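Side-chain contacts in pullulanase (Bacillus acidopullulyticus, PDB 2WAN), which hydrolyses the alpha-1,6-glucosidic linkages of pullulan and probably the branch points of related starch polysaccharides: residues F699-P704 with A746-D751; D742-S747 with A754-M759; N682-N685 with N690-D693; R784-G787 with N791-N794. All coordinates share one frame; numbering follows the deposited sequence.

Contact 1. Residues F699-P704 with A746-D751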
loop_
_atom_site.group_PDB
_atom_site.type_symbol
_atom_site.label_atom_id
_atom_site.label_comp_id
_atom_site.label_asym_id
_atom_site.label_seq_id
_atom_site.Cartn_x
_atom_site.Cartn_y
_atom_site.Cartn_z
ATOM N N PHE A 699 -5.733 -26.440 -1.571
ATOM C CA PHE A 699 -7.071 -27.030 -1.461
ATOM C C PHE A 699 -7.672 -27.423 -2.818
ATOM O O PHE A 699 -8.244 -28.504 -2.965
ATOM C CB PHE A 699 -8.009 -26.042 -0.735
ATOM C CG PHE A 699 -9.396 -26.576 -0.511
ATOM C CD1 PHE A 699 -9.630 -27.552 0.450
ATOM C CD2 PHE A 699 -10.479 -26.089 -1.259
ATOM C CE1 PHE A 699 -10.912 -28.054 0.655
ATOM C CE2 PHE A 699 -11.777 -26.564 -1.038
ATOM C CZ PHE A 699 -11.985 -27.555 -0.077
ATOM N N ALA A 700 -7.565 -26.536 -3.807
ATOM C CA ALA A 700 -8.215 -26.792 -5.091
ATOM C C ALA A 700 -7.505 -27.876 -5.912
ATOM O O ALA A 700 -8.118 -28.457 -6.808
ATOM C CB ALA A 700 -8.335 -25.494 -5.916
ATOM N N THR A 701 -6.235 -28.141 -5.585
ATOM C CA THR A 701 -5.349 -28.920 -6.474
ATOM C C THR A 701 -4.684 -30.148 -5.833
ATOM O O THR A 701 -3.792 -30.772 -6.430
ATOM C CB THR A 701 -4.243 -28.035 -7.070
ATOM O OG1 THR A 701 -3.571 -27.331 -6.011
ATOM C CG2 THR A 701 -4.837 -27.045 -8.080
ATOM N N GLY A 702 -5.133 -30.504 -4.638
ATOM C CA GLY A 702 -4.770 -31.810 -4.085
ATOM C C GLY A 702 -4.160 -31.850 -2.701
ATOM O O GLY A 702 -4.053 -32.933 -2.124
ATOM N N ASP A 703 -3.747 -30.702 -2.158
ATOM C CA ASP A 703 -3.200 -30.698 -0.810
ATOM C C ASP A 703 -4.317 -30.974 0.197
ATOM O O ASP A 703 -5.372 -30.370 0.108
ATOM C CB ASP A 703 -2.494 -29.376 -0.502
ATOM C CG ASP A 703 -1.806 -29.395 0.850
ATOM O OD1 ASP A 703 -2.488 -29.253 1.885
ATOM O OD2 ASP A 703 -0.573 -29.556 0.870
ATOM N N PRO A 704 -4.085 -31.894 1.161
ATOM C CA PRO A 704 -5.189 -32.274 2.053
ATOM C C PRO A 704 -5.246 -31.501 3.368
ATOM O O PRO A 704 -6.098 -31.789 4.202
ATOM C CB PRO A 704 -4.890 -33.756 2.344
ATOM C CG PRO A 704 -3.378 -33.799 2.374
ATOM C CD PRO A 704 -2.932 -32.814 1.282
ATOM N N ALA A 746 2.160 -26.274 -13.507
ATOM C CA ALA A 746 3.356 -26.488 -12.679
ATOM C C ALA A 746 3.156 -27.431 -11.490
ATOM O O ALA A 746 4.032 -28.256 -11.209
ATOM C CB ALA A 746 3.936 -25.151 -12.215
ATOM N N SER A 747 2.026 -27.323 -10.784
ATOM C CA SER A 747 1.818 -28.129 -9.572
ATOM C C SER A 747 1.160 -29.472 -9.841
ATOM O O SER A 747 1.268 -30.383 -9.031
ATOM C CB SER A 747 1.002 -27.350 -8.532
ATOM O OG SER A 747 -0.299 -27.037 -9.010
ATOM N N ASN A 748 0.470 -29.573 -10.982
ATOM C CA ASN A 748 -0.305 -30.762 -11.345
ATOM C C ASN A 748 -0.013 -31.216 -12.786
ATOM O O ASN A 748 -0.924 -31.442 -13.564
ATOM C CB ASN A 748 -1.804 -30.494 -11.184
ATOM C CG ASN A 748 -2.205 -30.204 -9.738
ATOM O OD1 ASN A 748 -1.825 -29.178 -9.161
ATOM N ND2 ASN A 748 -2.976 -31.112 -9.148
ATOM N N PRO A 749 1.276 -31.387 -13.133
ATOM C CA PRO A 749 1.650 -31.704 -14.517
ATOM C C PRO A 749 1.085 -33.032 -15.041
ATOM O O PRO A 749 0.857 -33.166 -16.255
ATOM C CB PRO A 749 3.185 -31.745 -14.463
ATOM C CG PRO A 749 3.512 -32.051 -13.035
ATOM C CD PRO A 749 2.452 -31.323 -12.243
ATOM N N SER A 750 0.837 -33.984 -14.138
ATOM C CA SER A 750 0.319 -35.312 -14.500
ATOM C C SER A 750 -1.207 -35.382 -14.630
ATOM O O SER A 750 -1.748 -36.404 -15.047
ATOM C CB SER A 750 0.764 -36.358 -13.468
ATOM O OG SER A 750 2.170 -36.339 -13.314
ATOM N N ASP A 751 -1.910 -34.320 -14.234
ATOM C CA ASP A 751 -3.362 -34.337 -14.313
ATOM C C ASP A 751 -3.832 -33.972 -15.712
ATOM O O ASP A 751 -3.143 -33.241 -16.431
ATOM C CB ASP A 751 -3.958 -33.417 -13.243
ATOM C CG ASP A 751 -3.920 -34.059 -11.870
ATOM O OD1 ASP A 751 -4.554 -35.121 -11.720
ATOM O OD2 ASP A 751 -3.254 -33.525 -10.953
HETATM O O HOH W 1 -1.823 -25.590 -6.947
#
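Both hydrogens of N748 ND2 are spent on acceptors. One goes across the contact to T701 O at 2.9 Å, with an N-H...O angle of 179°, and the other to D751 OD2 at 3.0 Å. The first acceptor lies in the plane of the amide and the second nearly so, although D751 OD2 itself is met on its anti side and well out of the carboxylate plane. The other end of the amide is held as well: S747 OG donates to N748 OD1 at 2.6 Å, in the carbonyl plane. With three bonds on its two heavy atoms, the buried amide is fixed in rotation and can present only its nitrogen to the T701 carbonyl. N748 is the first residue past the end of helix 740-747 and starts a type I beta turn, closed by D751 N to N748 O at 3.1 Å, which leads into helix 753-769 of the catalytic barrel. D751 OD1 forms a salt bridge with K876. T701 CB also lies against the amide oxygen, 3.4 Å from N748 OD1. T701 OG1 sits between the backbone N and the carbonyl carbon (chi1 52°), close enough to take the hydrogen of G698 N. A water bridges the remaining distance, 2.6 Å from T701 OG1 and donating to S747 OG at 2.9 Å, while M759 of helix 753-769 packs against both T701 and N748.

Contact 2. Residues D742-S747 with A754-M759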
loop_
_atom_site.group_PDB
_atom_site.type_symbol
_atom_site.label_atom_id
_atom_site.label_comp_id
_atom_site.label_asym_id
_atom_site.label_seq_id
_atom_site.Cartn_x
_atom_site.Cartn_y
_atom_site.Cartn_z
ATOM N N ASP A 742 -1.317 -21.574 -15.698
ATOM C CA ASP A 742 0.124 -21.860 -15.689
ATOM C C ASP A 742 0.552 -22.472 -14.356
ATOM O O ASP A 742 1.363 -23.407 -14.327
ATOM C CB ASP A 742 0.911 -20.580 -15.953
ATOM C CG ASP A 742 0.803 -20.104 -17.395
ATOM O OD1 ASP A 742 0.116 -20.748 -18.212
ATOM O OD2 ASP A 742 1.424 -19.082 -17.713
ATOM N N LYS A 743 0.019 -21.929 -13.264
ATOM C CA LYS A 743 0.329 -22.425 -11.912
ATOM C C LYS A 743 -0.070 -23.892 -11.753
ATOM O O LYS A 743 0.699 -24.689 -11.206
ATOM C CB LYS A 743 -0.380 -21.566 -10.852
ATOM C CG LYS A 743 -0.501 -22.200 -9.475
ATOM C CD LYS A 743 0.856 -22.413 -8.790
ATOM C CE LYS A 743 0.724 -23.475 -7.702
ATOM N NZ LYS A 743 2.040 -23.721 -6.992
ATOM N N ILE A 744 -1.269 -24.234 -12.230
ATOM C CA ILE A 744 -1.775 -25.598 -12.096
ATOM C C ILE A 744 -0.985 -26.561 -13.011
ATOM O O ILE A 744 -0.765 -27.717 -12.648
ATOM C CB ILE A 744 -3.296 -25.681 -12.325
ATOM C CG1 ILE A 744 -4.043 -24.941 -11.197
ATOM C CG2 ILE A 744 -3.751 -27.174 -12.419
ATOM C CD1 ILE A 744 -5.545 -24.853 -11.412
ATOM N N LEU A 745 -0.552 -26.088 -14.173
ATOM C CA LEU A 745 0.369 -26.885 -15.021
ATOM C C LEU A 745 1.666 -27.226 -14.292
ATOM O O LEU A 745 2.210 -28.337 -14.436
ATOM C CB LEU A 745 0.693 -26.136 -16.311
ATOM C CG LEU A 745 -0.244 -26.423 -17.476
ATOM C CD1 LEU A 745 -0.142 -25.296 -18.502
ATOM C CD2 LEU A 745 0.073 -27.812 -18.113
ATOM N N ALA A 746 2.160 -26.274 -13.507
ATOM C CA ALA A 746 3.356 -26.488 -12.679
ATOM C C ALA A 746 3.156 -27.431 -11.490
ATOM O O ALA A 746 4.032 -28.256 -11.209
ATOM C CB ALA A 746 3.936 -25.151 -12.215
ATOM N N SER A 747 2.026 -27.323 -10.784
ATOM C CA SER A 747 1.818 -28.129 -9.572
ATOM C C SER A 747 1.160 -29.472 -9.841
ATOM O O SER A 747 1.268 -30.383 -9.031
ATOM C CB SER A 747 1.002 -27.350 -8.532
ATOM O OG SER A 747 -0.299 -27.037 -9.010
ATOM N N ALA A 754 -8.891 -31.879 -18.605
ATOM C CA ALA A 754 -10.249 -31.815 -18.059
ATOM C C ALA A 754 -10.226 -31.622 -16.546
ATOM O O ALA A 754 -10.984 -30.810 -15.999
ATOM C CB ALA A 754 -11.046 -33.085 -18.416
ATOM N N ASP A 755 -9.362 -32.357 -15.858
ATOM C CA ASP A 755 -9.281 -32.211 -14.395
ATOM C C ASP A 755 -8.670 -30.891 -13.989
ATOM O O ASP A 755 -9.099 -30.291 -12.998
ATOM C CB ASP A 755 -8.515 -33.373 -13.758
ATOM C CG ASP A 755 -9.344 -34.635 -13.663
ATOM O OD1 ASP A 755 -10.570 -34.564 -13.853
ATOM O OD2 ASP A 755 -8.757 -35.715 -13.389
ATOM N N ARG A 756 -7.659 -30.437 -14.735
ATOM C CA ARG A 756 -7.039 -29.129 -14.437
ATOM C C ARG A 756 -8.043 -27.982 -14.622
ATOM O O ARG A 756 -8.038 -27.025 -13.827
ATOM C CB ARG A 756 -5.732 -28.946 -15.225
ATOM C CG ARG A 756 -4.607 -29.849 -14.654
ATOM C CD ARG A 756 -3.265 -29.670 -15.380
ATOM N NE ARG A 756 -3.228 -30.318 -16.691
ATOM C CZ ARG A 756 -3.209 -29.677 -17.854
ATOM N NH1 ARG A 756 -3.242 -28.350 -17.886
ATOM N NH2 ARG A 756 -3.162 -30.365 -18.996
ATOM N N ILE A 757 -8.911 -28.096 -15.634
ATOM C CA ILE A 757 -9.998 -27.109 -15.812
ATOM C C ILE A 757 -10.913 -27.107 -14.569
ATOM O O ILE A 757 -11.265 -26.039 -14.021
ATOM C CB ILE A 757 -10.827 -27.363 -17.095
ATOM C CG1 ILE A 757 -10.016 -26.990 -18.343
ATOM C CG2 ILE A 757 -12.144 -26.585 -17.039
ATOM C CD1 ILE A 757 -10.627 -27.399 -19.651
ATOM N N LYS A 758 -11.276 -28.301 -14.096
ATOM C CA LYS A 758 -12.102 -28.393 -12.892
ATOM C C LYS A 758 -11.451 -27.761 -11.659
ATOM O O LYS A 758 -12.132 -27.073 -10.893
ATOM C CB LYS A 758 -12.475 -29.857 -12.594
ATOM C CG LYS A 758 -13.387 -30.468 -13.653
ATOM C CD LYS A 758 -13.707 -31.917 -13.282
ATOM C CE LYS A 758 -14.674 -32.538 -14.276
ATOM N NZ LYS A 758 -14.877 -33.972 -13.933
ATOM N N MET A 759 -10.146 -27.982 -11.473
ATOM C CA MET A 759 -9.405 -27.400 -10.346
ATOM C C MET A 759 -9.376 -25.866 -10.400
ATOM O O MET A 759 -9.570 -25.209 -9.379
ATOM C CB MET A 759 -7.981 -27.941 -10.286
ATOM C CG MET A 759 -7.911 -29.436 -10.016
ATOM S SD MET A 759 -6.170 -29.968 -10.170
ATOM C CE MET A 759 -6.406 -31.769 -10.293
#
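Helix segments 742-747 and 754-759 run with their axes 10.3 Å apart at closest approach and 123° between their directions, and I744 and R756 face each other where the backbones come nearest. No hydrogen bond crosses; the joint is made by carbon. I744 divides its two branches between two partners. CG2 lies against the aliphatic stem of R756, 3.6 Å from its CG, the two side chains passing alongside one another with their ends pointing opposite ways. CD1 reaches M759 instead, 4.1 Å from its CB, and the thioether end of M759 then leads off elsewhere. These are the two consecutive helices that carry the chain from barrel strand 728-730 to strand 773-777, a beta-alpha-beta crossover of the (beta/alpha)8 catalytic domain. Replacing R756 by alanine would probably leave the D751 carbonyl without its NE donor, and take from I744 CG2 most of the stem it packs on and from L745 CD2 the guanidinium face. Near the more exposed edge of the joint, L745 places that CD2 over one face of the guanidinium, 3.4 Å from NH1. A bend at chi3 (-76°) turns the group off the line of its stem and alongside L745, with NE donating to D751 O and W741 of helix 740-747 touching the side chain.

Contact 3. Residues N682-N685 with N690-D693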
loop_
_atom_site.group_PDB
_atom_site.type_symbol
_atom_site.label_atom_id
_atom_site.label_comp_id
_atom_site.label_asym_id
_atom_site.label_seq_id
_atom_site.Cartn_x
_atom_site.Cartn_y
_atom_site.Cartn_z
ATOM N N ASN A 682 -3.587 -15.320 2.776
ATOM C CA ASN A 682 -3.894 -16.575 3.493
ATOM C C ASN A 682 -4.829 -17.484 2.685
ATOM O O ASN A 682 -4.555 -18.684 2.513
ATOM C CB ASN A 682 -4.491 -16.323 4.881
ATOM C CG ASN A 682 -3.502 -15.692 5.854
ATOM O OD1 ASN A 682 -2.292 -15.628 5.592
ATOM N ND2 ASN A 682 -4.017 -15.239 6.997
ATOM N N ILE A 683 -5.935 -16.927 2.193
ATOM C CA ILE A 683 -6.842 -17.741 1.369
ATOM C C ILE A 683 -6.169 -18.139 0.022
ATOM O O ILE A 683 -6.351 -19.257 -0.456
ATOM C CB ILE A 683 -8.246 -17.089 1.210
ATOM C CG1 ILE A 683 -9.292 -18.149 0.810
ATOM C CG2 ILE A 683 -8.201 -15.877 0.244
ATOM C CD1 ILE A 683 -10.718 -17.551 0.496
ATOM N N ARG A 684 -5.381 -17.231 -0.556
ATOM C CA ARG A 684 -4.633 -17.487 -1.790
ATOM C C ARG A 684 -3.706 -18.693 -1.618
ATOM O O ARG A 684 -3.743 -19.645 -2.408
ATOM C CB ARG A 684 -3.795 -16.255 -2.164
ATOM C CG ARG A 684 -3.147 -16.340 -3.549
ATOM C CD ARG A 684 -1.902 -15.444 -3.636
ATOM N NE ARG A 684 -0.804 -15.933 -2.777
ATOM C CZ ARG A 684 0.111 -15.165 -2.179
ATOM N NH1 ARG A 684 0.115 -13.840 -2.312
ATOM N NH2 ARG A 684 1.025 -15.728 -1.413
ATOM N N ASN A 685 -2.894 -18.662 -0.568
ATOM C CA ASN A 685 -1.987 -19.793 -0.304
ATOM C C ASN A 685 -2.766 -21.062 0.004
ATOM O O ASN A 685 -2.366 -22.161 -0.405
ATOM C CB ASN A 685 -1.021 -19.483 0.838
ATOM C CG ASN A 685 0.092 -18.512 0.435
ATOM O OD1 ASN A 685 0.524 -18.453 -0.719
ATOM N ND2 ASN A 685 0.586 -17.782 1.411
ATOM N N ASN A 690 1.691 -22.468 -1.251
ATOM C CA ASN A 690 2.542 -21.308 -0.966
ATOM C C ASN A 690 3.172 -20.739 -2.231
ATOM O O ASN A 690 3.591 -21.489 -3.118
ATOM C CB ASN A 690 3.633 -21.635 0.074
ATOM C CG ASN A 690 4.338 -20.374 0.594
ATOM O OD1 ASN A 690 3.989 -19.841 1.652
ATOM N ND2 ASN A 690 5.313 -19.881 -0.162
ATOM N N VAL A 691 3.217 -19.408 -2.303
ATOM C CA VAL A 691 3.690 -18.684 -3.477
ATOM C C VAL A 691 5.165 -18.972 -3.827
ATOM O O VAL A 691 5.539 -18.891 -4.989
ATOM C CB VAL A 691 3.427 -17.149 -3.338
ATOM C CG1 VAL A 691 4.255 -16.528 -2.198
ATOM C CG2 VAL A 691 3.666 -16.413 -4.661
ATOM N N PHE A 692 5.974 -19.334 -2.831
ATOM C CA PHE A 692 7.405 -19.616 -3.059
ATOM C C PHE A 692 7.669 -20.901 -3.851
ATOM O O PHE A 692 8.679 -21.009 -4.555
ATOM C CB PHE A 692 8.196 -19.625 -1.732
ATOM C CG PHE A 692 9.526 -20.349 -1.823
ATOM C CD1 PHE A 692 9.684 -21.618 -1.262
ATOM C CD2 PHE A 692 10.600 -19.782 -2.509
ATOM C CE1 PHE A 692 10.895 -22.303 -1.369
ATOM C CE2 PHE A 692 11.814 -20.457 -2.621
ATOM C CZ PHE A 692 11.962 -21.715 -2.047
ATOM N N ASP A 693 6.771 -21.873 -3.732
ATOM C CA ASP A 693 6.957 -23.175 -4.348
ATOM C C ASP A 693 6.027 -23.345 -5.562
ATOM O O ASP A 693 4.818 -23.528 -5.416
ATOM C CB ASP A 693 6.727 -24.271 -3.297
ATOM C CG ASP A 693 6.964 -25.681 -3.839
ATOM O OD1 ASP A 693 7.334 -25.834 -5.021
ATOM O OD2 ASP A 693 6.765 -26.651 -3.075
#
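N685 and V691 meet where helix 681-688 gives way to a type I beta turn, N690 to D693, in the segment that follows barrel strand 677-679. Two consecutive helix residues, R684 and N685, turn their polar ends to each other. R684 starts with CG anti to its backbone N (chi1 -171°) and bends at chi3, which brings the guanidinium over beside the N685 amide. NH2 donates to N685 OD1 at 2.9 Å, with an N-H...O angle of 161°; the acceptor lies in the guanidinium plane, but the donor comes from above the N685 carbonyl plane. V691 crosses the arginine obliquely: its CB is 3.4 Å from NH2, and CG2 stands 4.2 Å above one face, offset toward the rim. NH1 is bonded to Y731 OH, so the guanidinium is tied at two nitrogens, and a glycerol, probably from the crystallisation solution, lies about 3 Å from the side chain. The N685 and N690 side chains are ranged in the same direction. A leucine in place of N685 would probably leave R684 NH2 without its acceptor, the guanidinium freer to turn, and V691 N without its weak partner. N685 OD1 receives that weak bond from V691 N at 3.3 Å, and it sits 3.5 Å from N690 CA.

Contact 4. Residues R784-G787 with N791-N794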
loop_
_atom_site.group_PDB
_atom_site.type_symbol
_atom_site.label_atom_id
_atom_site.label_comp_id
_atom_site.label_asym_id
_atom_site.label_seq_id
_atom_site.Cartn_x
_atom_site.Cartn_y
_atom_site.Cartn_z
ATOM N N ARG A 784 -6.165 -17.710 -19.470
ATOM C CA ARG A 784 -5.062 -16.913 -20.009
ATOM C C ARG A 784 -3.726 -17.506 -19.561
ATOM O O ARG A 784 -3.595 -17.974 -18.431
ATOM C CB ARG A 784 -5.200 -15.455 -19.562
ATOM C CG ARG A 784 -3.999 -14.563 -19.854
ATOM C CD ARG A 784 -4.450 -13.116 -19.769
ATOM N NE ARG A 784 -3.365 -12.139 -19.678
ATOM C CZ ARG A 784 -2.831 -11.731 -18.534
ATOM N NH1 ARG A 784 -3.246 -12.264 -17.391
ATOM N NH2 ARG A 784 -1.879 -10.789 -18.535
ATOM N N THR A 785 -2.769 -17.549 -20.482
ATOM C CA THR A 785 -1.466 -18.158 -20.212
ATOM C C THR A 785 -0.341 -17.177 -20.544
ATOM O O THR A 785 -0.417 -16.452 -21.549
ATOM C CB THR A 785 -1.282 -19.500 -20.999
ATOM O OG1 THR A 785 0.032 -20.023 -20.759
ATOM C CG2 THR A 785 -1.465 -19.310 -22.489
ATOM N N LYS A 786 0.674 -17.141 -19.678
ATOM C CA LYS A 786 1.884 -16.348 -19.890
ATOM C C LYS A 786 3.044 -17.267 -20.263
ATOM O O LYS A 786 4.220 -16.879 -20.165
ATOM C CB LYS A 786 2.247 -15.567 -18.621
ATOM C CG LYS A 786 1.213 -14.466 -18.266
ATOM C CD LYS A 786 1.494 -13.782 -16.946
ATOM C CE LYS A 786 0.454 -12.647 -16.656
ATOM N NZ LYS A 786 0.834 -11.931 -15.396
ATOM N N GLY A 787 2.711 -18.484 -20.681
ATOM C CA GLY A 787 3.746 -19.481 -20.996
ATOM C C GLY A 787 4.627 -19.819 -19.808
ATOM O O GLY A 787 5.786 -20.220 -19.982
ATOM N N ASN A 791 6.666 -13.304 -13.575
ATOM C CA ASN A 791 6.929 -11.896 -13.283
ATOM C C ASN A 791 7.035 -11.109 -14.591
ATOM O O ASN A 791 8.124 -10.670 -15.015
ATOM C CB ASN A 791 8.194 -11.749 -12.427
ATOM C CG ASN A 791 8.423 -10.317 -11.950
ATOM O OD1 ASN A 791 7.478 -9.590 -11.645
ATOM N ND2 ASN A 791 9.690 -9.917 -11.868
ATOM N N SER A 792 5.878 -10.913 -15.223
ATOM C CA SER A 792 5.824 -10.531 -16.628
ATOM C C SER A 792 5.812 -9.010 -16.894
ATOM O O SER A 792 5.355 -8.582 -17.955
ATOM C CB SER A 792 4.613 -11.219 -17.295
ATOM O OG SER A 792 3.395 -10.834 -16.652
ATOM N N TYR A 793 6.357 -8.231 -15.951
ATOM C CA TYR A 793 6.275 -6.748 -15.931
ATOM C C TYR A 793 6.729 -6.024 -17.203
ATOM O O TYR A 793 6.197 -4.960 -17.545
ATOM C CB TYR A 793 7.004 -6.181 -14.689
ATOM C CG TYR A 793 8.513 -6.216 -14.794
ATOM C CD1 TYR A 793 9.219 -5.098 -15.253
ATOM C CD2 TYR A 793 9.233 -7.364 -14.436
ATOM C CE1 TYR A 793 10.605 -5.123 -15.371
ATOM C CE2 TYR A 793 10.631 -7.399 -14.544
ATOM C CZ TYR A 793 11.302 -6.273 -15.010
ATOM O OH TYR A 793 12.673 -6.288 -15.120
ATOM N N ASN A 794 7.722 -6.583 -17.883
ATOM C CA ASN A 794 8.192 -6.033 -19.155
ATOM C C ASN A 794 8.251 -7.084 -20.277
ATOM O O ASN A 794 8.975 -6.922 -21.270
ATOM C CB ASN A 794 9.546 -5.320 -18.968
ATOM C CG ASN A 794 10.695 -6.281 -18.674
ATOM O OD1 ASN A 794 10.490 -7.469 -18.415
ATOM N ND2 ASN A 794 11.927 -5.752 -18.702
HETATM O O HOH W 2 3.479 -12.030 -13.547
#
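One face of the Y793 ring carries N794 OD1, 3.7 Å above its plane and over its centre, but this flat group stands aside from the contact itself, which joins the K786 and S792 side chains. K786 runs extended beyond CG, so that its ammonium end arrives at S792 and NZ donates to OG at 3.1 Å. The last methylenes follow the same line, with CD and CE each 3.5 Å from S792 OG. That oxygen is tucked in over its own backbone (chi1 60°), and it is also hydrogen-bonded to N800 OD1, so two groups hold it. A water spans the gap next to this bond, accepting from S792 N at 3.1 Å and, weakly, from K786 NZ at 3.2 Å. The buried lysine nitrogen thus has a hydroxyl and a water as partners here. Just before it, T785 OG1 accepts from G787 N at 3.1 Å, an ST turn that shapes the chain around K786. Both segments belong to the loop that leaves barrel strand 773-777 and enters helix 797-800. V799 of that helix touches K786 and S792, R784 reaches N800 O and Q777 of the strand, and W507 packs on S792 from another loop.

In the fold
Contacts 1 and 2 form one unit: their centres are 7 Å apart, they share A746 and S747 of helix 740-747, and they touch through A700 O, 3.4 Å from M759 CG. The same helix also reaches contact 4, about 17 Å from contact 2 between centres: D742 OD1 meets T785 OG1 at 2.6 Å and D742 OD2 meets K786 N at 2.9 Å. Contact 3, about 16 Å from contact 2 between centres, is joined more loosely, K743 NZ lying 3.2 Å from D693 O. Contact 4 belongs to a loop following the last barrel strand, a region that in alpha-amylase relatives borders the substrate cleft; contacts 1 and 2 lie farther from the chain's centre.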